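Local coordinates for protein naphthalene dioxygenase large subunit (Rhodococcus sp., PDB 2B1X) that is the large subunit of a Rieske-type non-haem iron dioxygenase, carrying an iron-sulphur cluster in its Rieske domain and an iron ion in its catalytic domain, at residues Ser150-Ile155 with Tyr176-Leu181. Numbering follows the deposited sequence.
Sequences SYKGLI and YLDIVL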
ATOM      1  N   SER A 150      32.983  11.338  15.684  1.00 17.91           N
ATOM      2  CA  SER A 150      33.493  11.462  14.341  1.00 19.39           C
ATOM      3  C   SER A 150      34.794  10.658  14.183  1.00 18.57           C
ATOM      4  O   SER A 150      35.628  10.625  15.099  1.00 18.76           O
ATOM      5  CB  SER A 150      33.820  12.935  14.096  1.00 19.92           C
ATOM      6  OG  SER A 150      33.210  13.369  12.901  1.00 25.88           O
ATOM      7  N   TYR A 151      34.959  10.003  13.046  1.00 17.53           N
ATOM      8  CA  TYR A 151      36.272   9.533  12.655  1.00 17.00           C
ATOM      9  C   TYR A 151      36.581  10.014  11.251  1.00 16.63           C
ATOM     10  O   TYR A 151      35.893   9.670  10.295  1.00 15.87           O
ATOM     11  CB  TYR A 151      36.428   8.013  12.775  1.00 16.82           C
ATOM     12  CG  TYR A 151      37.857   7.583  12.483  1.00 18.43           C
ATOM     13  CD1 TYR A 151      38.198   7.011  11.251  1.00 17.60           C
ATOM     14  CD2 TYR A 151      38.863   7.783  13.424  1.00 18.19           C
ATOM     15  CE1 TYR A 151      39.517   6.641  10.982  1.00 19.32           C
ATOM     16  CE2 TYR A 151      40.171   7.410  13.168  1.00 20.42           C
ATOM     17  CZ  TYR A 151      40.489   6.828  11.955  1.00 20.49           C
ATOM     18  OH  TYR A 151      41.787   6.471  11.709  1.00 21.05           O
ATOM     19  N   LYS A 152      37.607  10.848  11.142  1.00 16.99           N
ATOM     20  CA  LYS A 152      38.041  11.403   9.855  1.00 17.22           C
ATOM     21  C   LYS A 152      36.914  11.930   8.959  1.00 16.76           C
ATOM     22  O   LYS A 152      36.856  11.573   7.767  1.00 16.95           O
ATOM     23  CB  LYS A 152      38.902  10.386   9.080  1.00 17.77           C
ATOM     24  CG  LYS A 152      40.098   9.824   9.860  1.00 20.10           C
ATOM     25  CD  LYS A 152      41.330  10.651   9.694  1.00 22.16           C
ATOM     26  CE  LYS A 152      42.335  10.403  10.818  1.00 24.03           C
ATOM     27  NZ  LYS A 152      43.368   9.428  10.459  1.00 26.10           N
ATOM     28  N   GLY A 153      36.041  12.773   9.511  1.00 16.02           N
ATOM     29  CA  GLY A 153      34.916  13.351   8.767  1.00 15.14           C
ATOM     30  C   GLY A 153      33.577  12.596   8.802  1.00 14.88           C
ATOM     31  O   GLY A 153      32.534  13.169   8.506  1.00 14.18           O
ATOM     32  N   LEU A 154      33.622  11.330   9.194  1.00 14.30           N
ATOM     33  CA  LEU A 154      32.454  10.468   9.290  1.00 13.95           C
ATOM     34  C   LEU A 154      31.775  10.592  10.667  1.00 13.47           C
ATOM     35  O   LEU A 154      32.340  10.195  11.705  1.00 13.53           O
ATOM     36  CB  LEU A 154      32.882   9.009   9.042  1.00 13.39           C
ATOM     37  CG  LEU A 154      32.896   8.382   7.635  1.00 16.87           C
ATOM     38  CD1 LEU A 154      33.501   9.257   6.595  1.00 18.64           C
ATOM     39  CD2 LEU A 154      33.607   7.012   7.655  1.00 15.26           C
ATOM     40  N   ILE A 155      30.562  11.140  10.668  1.00 13.22           N
ATOM     41  CA  ILE A 155      29.756  11.257  11.895  1.00 12.87           C
ATOM     42  C   ILE A 155      28.912  10.010  12.142  1.00 12.82           C
ATOM     43  O   ILE A 155      28.047   9.661  11.333  1.00 12.50           O
ATOM     44  CB  ILE A 155      28.858  12.517  11.844  1.00 12.76           C
ATOM     45  CG1 ILE A 155      29.722  13.754  11.505  1.00 13.14           C
ATOM     46  CG2 ILE A 155      28.081  12.679  13.186  1.00 12.22           C
ATOM     47  CD1 ILE A 155      28.915  14.966  10.998  1.00 15.00           C
ATOM     48  N   TYR A 176      42.617   0.920   7.687  1.00 14.58           N
ATOM     49  CA  TYR A 176      42.120   0.811   6.315  1.00 14.37           C
ATOM     50  C   TYR A 176      41.225   1.981   5.949  1.00 14.16           C
ATOM     51  O   TYR A 176      41.280   2.461   4.832  1.00 14.77           O
ATOM     52  CB  TYR A 176      41.381  -0.525   6.132  1.00 13.23           C
ATOM     53  CG  TYR A 176      42.296  -1.689   6.402  1.00 13.25           C
ATOM     54  CD1 TYR A 176      42.255  -2.374   7.623  1.00 11.17           C
ATOM     55  CD2 TYR A 176      43.250  -2.082   5.454  1.00 12.59           C
ATOM     56  CE1 TYR A 176      43.138  -3.445   7.891  1.00 12.60           C
ATOM     57  CE2 TYR A 176      44.121  -3.133   5.709  1.00 12.68           C
ATOM     58  CZ  TYR A 176      44.066  -3.824   6.920  1.00 12.27           C
ATOM     59  OH  TYR A 176      44.976  -4.865   7.171  1.00 12.54           O
ATOM     60  N   LEU A 177      40.394   2.429   6.876  1.00 13.99           N
ATOM     61  CA  LEU A 177      39.584   3.632   6.640  1.00 14.47           C
ATOM     62  C   LEU A 177      40.471   4.829   6.267  1.00 14.66           C
ATOM     63  O   LEU A 177      40.135   5.612   5.379  1.00 14.90           O
ATOM     64  CB  LEU A 177      38.744   3.974   7.859  1.00 13.56           C
ATOM     65  CG  LEU A 177      37.592   2.997   8.193  1.00 15.46           C
ATOM     66  CD1 LEU A 177      36.937   3.460   9.510  1.00 12.45           C
ATOM     67  CD2 LEU A 177      36.534   2.882   7.072  1.00 12.72           C
ATOM     68  N   ASP A 178      41.610   4.957   6.929  1.00 15.62           N
ATOM     69  CA  ASP A 178      42.566   6.034   6.601  1.00 16.67           C
ATOM     70  C   ASP A 178      42.936   6.057   5.120  1.00 16.84           C
ATOM     71  O   ASP A 178      43.065   7.115   4.507  1.00 16.84           O
ATOM     72  CB  ASP A 178      43.875   5.861   7.384  1.00 16.89           C
ATOM     73  CG  ASP A 178      43.719   6.132   8.863  1.00 19.22           C
ATOM     74  OD1 ASP A 178      42.630   6.620   9.291  1.00 19.42           O
ATOM     75  OD2 ASP A 178      44.657   5.866   9.665  1.00 22.67           O
ATOM     76  N   ILE A 179      43.147   4.868   4.565  1.00 17.20           N
ATOM     77  CA  ILE A 179      43.555   4.710   3.175  1.00 17.47           C
ATOM     78  C   ILE A 179      42.523   5.302   2.207  1.00 17.49           C
ATOM     79  O   ILE A 179      42.875   5.782   1.147  1.00 17.17           O
ATOM     80  CB  ILE A 179      43.810   3.227   2.891  1.00 17.63           C
ATOM     81  CG1 ILE A 179      45.142   2.786   3.525  1.00 18.11           C
ATOM     82  CG2 ILE A 179      43.840   2.935   1.365  1.00 18.06           C
ATOM     83  CD1 ILE A 179      45.407   1.283   3.456  1.00 19.33           C
ATOM     84  N   VAL A 180      41.259   5.270   2.607  1.00 17.02           N
ATOM     85  CA  VAL A 180      40.161   5.798   1.809  1.00 17.27           C
ATOM     86  C   VAL A 180      39.812   7.245   2.217  1.00 16.73           C
ATOM     87  O   VAL A 180      39.505   8.063   1.368  1.00 16.76           O
ATOM     88  CB  VAL A 180      38.936   4.837   1.920  1.00 17.59           C
ATOM     89  CG1 VAL A 180      37.620   5.544   1.805  1.00 18.00           C
ATOM     90  CG2 VAL A 180      39.056   3.695   0.887  1.00 17.71           C
ATOM     91  N   LEU A 181      39.909   7.571   3.499  1.00 16.09           N
ATOM     92  CA  LEU A 181      39.393   8.860   3.991  1.00 16.81           C
ATOM     93  C   LEU A 181      40.428   9.970   4.171  1.00 17.44           C
ATOM     94  O   LEU A 181      40.071  11.152   4.165  1.00 18.36           O
ATOM     95  CB  LEU A 181      38.656   8.685   5.320  1.00 16.45           C
ATOM     96  CG  LEU A 181      37.537   7.640   5.434  1.00 16.54           C
ATOM     97  CD1 LEU A 181      37.145   7.536   6.879  1.00 16.35           C
ATOM     98  CD2 LEU A 181      36.317   7.973   4.567  1.00 17.80           C
TER
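Leu154 lays its two methyl groups against those of Leu181, the two side chains crossing at about a right angle, with CD2 of Leu154 3.7 Å from CD1 of Leu181. That same CD1 also lies 4.0 Å from CB of Lys152. Beside this apolar patch Tyr151 reaches toward the helix, its CG anti to the backbone N (chi1 -175°), and its hydroxyl OH donates a short 2.6 Å hydrogen bond to OD1 of Asp178. The bond arrives on the syn side, and ring and carboxylate are nearly coplanar, 18° apart. Lys152 brings a second donor to that oxygen: CG rides over one face of the Tyr151 ring, toward its rim, and the chain, bent at chi2 and chi4, delivers NZ to 3.1 Å from OD1, well above the carboxylate plane, as a salt bridge. One helical turn before Leu181, CD1 of Leu177 approaches CD1 of Tyr151 obliquely, at 4.2 Å.

The type I' turn from Tyr151 to Leu154 joins strands 147-151 and 154-158 into a beta hairpin, whose Tyr151, Lys152 and Leu154 face helix 174-181. Leu170 of helix 166-170 touches both Tyr151 and Leu177, while NE2 of Gln284 hydrogen-bonds to the other carboxylate oxygen, OD2. Two donors meeting on OD1, one of them a positively charged amine, would probably favour the ionised carboxylate of Asp178 beside the apolar contacts of Leu154, Leu177 and Leu181.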